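Local coordinates for putative oxidoreductase (Bacteroides fragilis NCTC 9343, PDB 3FHL), which probably acts as a nucleotide-dependent oxidoreductase of the Gfo/Idh/MocA family, pairing an NAD-binding Rossmann domain with a C-terminal alpha/beta domain, at residues L143-A154 / A240-G251. Residues are numbered along the deposited sequence; the frame is centred on the assembly and turned at random.
Sequences LGRLVEYESTFA and AEPRFALHGTLG
His247 O accepts two backbone bonds, from Val147 N at 2.8 Å and Glu148 N at 3.1 Å, the signature of a classic beta bulge. The bulge shifts by one residue the register of the antiparallel strands 146-154 and 244-248, neighbours in the large mixed sheet of the C-terminal alpha/beta domain. From the bulge the ladder continues through the hydrogen-bonded pairs Glu148-His247 and Glu150-Ala245. At the loop end Thr249 OG1 accepts from Arg145 N at 3.0 Å; chi1 of 54° sets this hydroxyl between its own backbone N and carbonyl carbon, a short reach that suits threonine. Gly144 packs there against Leu250 with a positive phi that glycine tolerates easily.

Tyr149, Leu246 and Phe244 share the sheet face covered by helices 129-139 and 180-191, where large apolar groups fit. The side chains of Tyr149 and Phe244 run side by side, their rings obliquely turned. On the other face the carboxylates of Glu148 and Glu150 both come near His247 CD2, Glu150 OE2 at the ring edge, while His247 ND1 hydrogen-bonds Ser252 OG; both carboxylates form salt bridges with Lys232 of the second subunit, so acidic residues suit this dimer-facing surface.

Arg243 bends at chi2 (75°), bringing its guanidinium over one face of Phe153 in a cation-pi contact, CZ 4.2 Å from the ring centroid. In its own plane, Arg243 NH2 donates almost straight (171°) to Ser151 OG at 2.9 Å.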
loop_
_atom_site.group_PDB
_atom_site.type_symbol
_atom_site.label_atom_id
_atom_site.label_comp_id
_atom_site.label_asym_id
_atom_site.label_seq_id
_atom_site.Cartn_x
_atom_site.Cartn_y
_atom_site.Cartn_z
ATOM N N LEU C 143 0.305 -8.575 19.159
ATOM C CA LEU C 143 0.494 -9.148 17.809
ATOM C C LEU C 143 1.612 -10.171 17.777
ATOM O O LEU C 143 1.887 -10.749 16.730
ATOM C CB LEU C 143 0.775 -8.040 16.776
ATOM C CG LEU C 143 -0.228 -6.885 16.747
ATOM C CD1 LEU C 143 0.111 -5.867 15.661
ATOM C CD2 LEU C 143 -1.647 -7.418 16.553
ATOM N N GLY C 144 2.248 -10.406 18.927
ATOM C CA GLY C 144 3.452 -11.229 18.978
ATOM C C GLY C 144 4.617 -10.346 18.584
ATOM O O GLY C 144 4.693 -9.202 19.012
ATOM N N ARG C 145 5.530 -10.870 17.771
ATOM C CA ARG C 145 6.619 -10.054 17.219
ATOM C C ARG C 145 6.089 -9.300 15.993
ATOM O O ARG C 145 5.589 -9.931 15.066
ATOM C CB ARG C 145 7.787 -10.951 16.830
ATOM C CG ARG C 145 8.861 -10.267 16.005
ATOM C CD ARG C 145 10.074 -11.147 15.803
ATOM N NE ARG C 145 9.785 -12.468 15.241
ATOM C CZ ARG C 145 9.767 -12.750 13.938
ATOM N NH1 ARG C 145 9.981 -11.794 13.043
ATOM N NH2 ARG C 145 9.517 -13.986 13.528
ATOM N N LEU C 146 6.187 -7.970 15.990
ATOM C CA LEU C 146 5.717 -7.171 14.848
ATOM C C LEU C 146 6.623 -7.371 13.640
ATOM O O LEU C 146 7.863 -7.366 13.766
ATOM C CB LEU C 146 5.649 -5.680 15.190
ATOM C CG LEU C 146 5.008 -4.744 14.146
ATOM C CD1 LEU C 146 3.508 -4.865 14.172
ATOM C CD2 LEU C 146 5.439 -3.312 14.388
ATOM N N VAL C 147 6.003 -7.560 12.472
ATOM C CA VAL C 147 6.761 -7.711 11.224
ATOM C C VAL C 147 6.462 -6.636 10.184
ATOM O O VAL C 147 7.288 -6.381 9.305
ATOM C CB VAL C 147 6.618 -9.137 10.609
ATOM C CG1 VAL C 147 6.997 -10.209 11.621
ATOM C CG2 VAL C 147 5.197 -9.388 10.079
ATOM N N GLU C 148 5.298 -5.990 10.281
ATOM C CA GLU C 148 4.918 -5.001 9.280
ATOM C C GLU C 148 4.062 -3.886 9.862
ATOM O O GLU C 148 3.188 -4.142 10.677
ATOM C CB GLU C 148 4.182 -5.671 8.098
ATOM C CG GLU C 148 3.753 -4.681 7.006
ATOM C CD GLU C 148 3.374 -5.332 5.678
ATOM O OE1 GLU C 148 2.809 -6.452 5.695
ATOM O OE2 GLU C 148 3.635 -4.697 4.625
ATOM N N TYR C 149 4.324 -2.661 9.410
ATOM C CA TYR C 149 3.641 -1.467 9.881
ATOM C C TYR C 149 3.279 -0.653 8.658
ATOM O O TYR C 149 4.160 -0.229 7.895
ATOM C CB TYR C 149 4.615 -0.665 10.760
ATOM C CG TYR C 149 4.166 0.707 11.226
ATOM C CD1 TYR C 149 3.414 0.850 12.401
ATOM C CD2 TYR C 149 4.535 1.859 10.527
ATOM C CE1 TYR C 149 3.046 2.100 12.859
ATOM C CE2 TYR C 149 4.165 3.119 10.965
ATOM C CZ TYR C 149 3.426 3.234 12.142
ATOM O OH TYR C 149 3.053 4.474 12.579
ATOM N N GLU C 150 1.984 -0.437 8.479
ATOM C CA GLU C 150 1.471 0.389 7.392
ATOM C C GLU C 150 0.664 1.515 7.969
ATOM O O GLU C 150 -0.210 1.293 8.813
ATOM C CB GLU C 150 0.578 -0.431 6.468
ATOM C CG GLU C 150 1.326 -1.571 5.771
ATOM C CD GLU C 150 0.402 -2.643 5.240
ATOM O OE1 GLU C 150 -0.586 -2.320 4.543
ATOM O OE2 GLU C 150 0.673 -3.820 5.522
ATOM N N SER C 151 0.931 2.723 7.502
ATOM C CA SER C 151 0.246 3.892 8.023
ATOM C C SER C 151 -0.132 4.772 6.833
ATOM O O SER C 151 0.724 5.166 6.050
ATOM C CB SER C 151 1.169 4.619 9.033
ATOM O OG SER C 151 0.703 5.917 9.367
ATOM N N THR C 152 -1.419 5.075 6.697
ATOM C CA THR C 152 -1.931 5.757 5.521
ATOM C C THR C 152 -2.958 6.824 5.861
ATOM O O THR C 152 -3.846 6.567 6.666
ATOM C CB THR C 152 -2.656 4.742 4.572
ATOM O OG1 THR C 152 -1.763 3.686 4.228
ATOM C CG2 THR C 152 -3.216 5.415 3.285
ATOM N N PHE C 153 -2.840 8.005 5.248
ATOM C CA PHE C 153 -3.945 8.969 5.230
ATOM C C PHE C 153 -4.703 8.946 3.901
ATOM O O PHE C 153 -4.261 9.510 2.893
ATOM C CB PHE C 153 -3.467 10.399 5.506
ATOM C CG PHE C 153 -3.333 10.742 6.963
ATOM C CD1 PHE C 153 -4.365 10.471 7.864
ATOM C CD2 PHE C 153 -2.182 11.379 7.432
ATOM C CE1 PHE C 153 -4.241 10.808 9.210
ATOM C CE2 PHE C 153 -2.050 11.719 8.782
ATOM C CZ PHE C 153 -3.077 11.432 9.668
ATOM N N ALA C 154 -5.866 8.306 3.922
ATOM C CA ALA C 154 -6.714 8.176 2.758
ATOM C C ALA C 154 -7.681 9.347 2.678
ATOM O O ALA C 154 -8.423 9.630 3.625
ATOM C CB ALA C 154 -7.464 6.876 2.840
ATOM N N ALA C 240 -11.521 4.261 1.465
ATOM C CA ALA C 240 -10.319 4.506 2.212
ATOM C C ALA C 240 -9.577 3.218 2.505
ATOM O O ALA C 240 -10.174 2.213 2.877
ATOM C CB ALA C 240 -10.661 5.229 3.520
ATOM N N GLU C 241 -8.262 3.258 2.324
ATOM C CA GLU C 241 -7.394 2.213 2.862
ATOM C C GLU C 241 -7.283 2.400 4.387
ATOM O O GLU C 241 -7.607 3.474 4.888
ATOM C CB GLU C 241 -6.022 2.284 2.172
ATOM C CG GLU C 241 -6.079 1.652 0.800
ATOM C CD GLU C 241 -4.901 1.974 -0.102
ATOM O OE1 GLU C 241 -3.757 2.137 0.379
ATOM O OE2 GLU C 241 -5.134 2.033 -1.327
ATOM N N PRO C 242 -6.854 1.358 5.136
ATOM C CA PRO C 242 -6.771 1.524 6.588
ATOM C C PRO C 242 -5.834 2.656 6.989
ATOM O O PRO C 242 -4.838 2.906 6.304
ATOM C CB PRO C 242 -6.176 0.199 7.059
ATOM C CG PRO C 242 -6.557 -0.785 5.975
ATOM C CD PRO C 242 -6.482 -0.009 4.716
ATOM N N ARG C 243 -6.168 3.334 8.085
ATOM C CA ARG C 243 -5.287 4.303 8.710
ATOM C C ARG C 243 -4.037 3.580 9.216
ATOM O O ARG C 243 -2.921 4.041 9.002
ATOM C CB ARG C 243 -6.018 5.021 9.863
ATOM C CG ARG C 243 -5.130 5.943 10.721
ATOM C CD ARG C 243 -4.767 7.259 10.036
ATOM N NE ARG C 243 -3.693 7.949 10.754
ATOM C CZ ARG C 243 -2.397 7.689 10.600
ATOM N NH1 ARG C 243 -1.494 8.367 11.297
ATOM N NH2 ARG C 243 -2.000 6.753 9.750
ATOM N N PHE C 244 -4.243 2.438 9.859
ATOM C CA PHE C 244 -3.141 1.576 10.269
ATOM C C PHE C 244 -3.441 0.139 9.914
ATOM O O PHE C 244 -4.575 -0.330 10.064
ATOM C CB PHE C 244 -2.890 1.651 11.779
ATOM C CG PHE C 244 -2.195 2.916 12.231
ATOM C CD1 PHE C 244 -2.903 3.900 12.921
ATOM C CD2 PHE C 244 -0.837 3.124 11.974
ATOM C CE1 PHE C 244 -2.258 5.089 13.344
ATOM C CE2 PHE C 244 -0.201 4.296 12.388
ATOM C CZ PHE C 244 -0.905 5.277 13.072
ATOM N N ALA C 245 -2.418 -0.570 9.454
ATOM C CA ALA C 245 -2.495 -2.021 9.380
ATOM C C ALA C 245 -1.169 -2.522 9.890
ATOM O O ALA C 245 -0.133 -2.211 9.322
ATOM C CB ALA C 245 -2.741 -2.505 7.945
ATOM N N LEU C 246 -1.213 -3.266 10.985
ATOM C CA LEU C 246 -0.006 -3.831 11.566
ATOM C C LEU C 246 -0.135 -5.331 11.544
ATOM O O LEU C 246 -1.218 -5.850 11.750
ATOM C CB LEU C 246 0.180 -3.337 13.008
ATOM C CG LEU C 246 0.812 -1.948 13.180
ATOM C CD1 LEU C 246 -0.150 -0.849 12.843
ATOM C CD2 LEU C 246 1.267 -1.788 14.622
ATOM N N HIS C 247 0.977 -6.019 11.301
ATOM C CA HIS C 247 0.957 -7.471 11.224
ATOM C C HIS C 247 2.086 -7.992 12.071
ATOM O O HIS C 247 3.193 -7.478 12.007
ATOM C CB HIS C 247 1.116 -7.953 9.756
ATOM C CG HIS C 247 -0.018 -7.538 8.859
ATOM N ND1 HIS C 247 -1.308 -7.981 9.041
ATOM C CD2 HIS C 247 -0.055 -6.702 7.796
ATOM C CE1 HIS C 247 -2.096 -7.427 8.138
ATOM N NE2 HIS C 247 -1.358 -6.651 7.361
ATOM N N GLY C 248 1.797 -9.016 12.867
ATOM C CA GLY C 248 2.830 -9.684 13.644
ATOM C C GLY C 248 2.733 -11.182 13.495
ATOM O O GLY C 248 1.870 -11.691 12.756
ATOM N N THR C 249 3.610 -11.892 14.198
ATOM C CA THR C 249 3.633 -13.366 14.174
ATOM C C THR C 249 2.334 -14.000 14.669
ATOM O O THR C 249 1.934 -15.057 14.185
ATOM C CB THR C 249 4.833 -13.948 14.982
ATOM O OG1 THR C 249 4.830 -13.417 16.325
ATOM C CG2 THR C 249 6.148 -13.580 14.300
ATOM N N LEU C 250 1.667 -13.339 15.611
ATOM C CA LEU C 250 0.472 -13.891 16.240
ATOM C C LEU C 250 -0.822 -13.300 15.697
ATOM O O LEU C 250 -1.909 -13.843 15.919
ATOM C CB LEU C 250 0.522 -13.688 17.772
ATOM C CG LEU C 250 1.540 -14.528 18.566
ATOM C CD1 LEU C 250 1.359 -14.323 20.073
ATOM C CD2 LEU C 250 1.417 -16.008 18.225
ATOM N N GLY C 251 -0.717 -12.171 15.020
ATOM C CA GLY C 251 -1.922 -11.510 14.568
ATOM C C GLY C 251 -1.754 -10.141 13.973
ATOM O O GLY C 251 -0.643 -9.683 13.752
HETATM O O HOH W 1 -2.430 1.327 2.584
HETATM O O HOH W 2 -2.421 1.554 6.008
#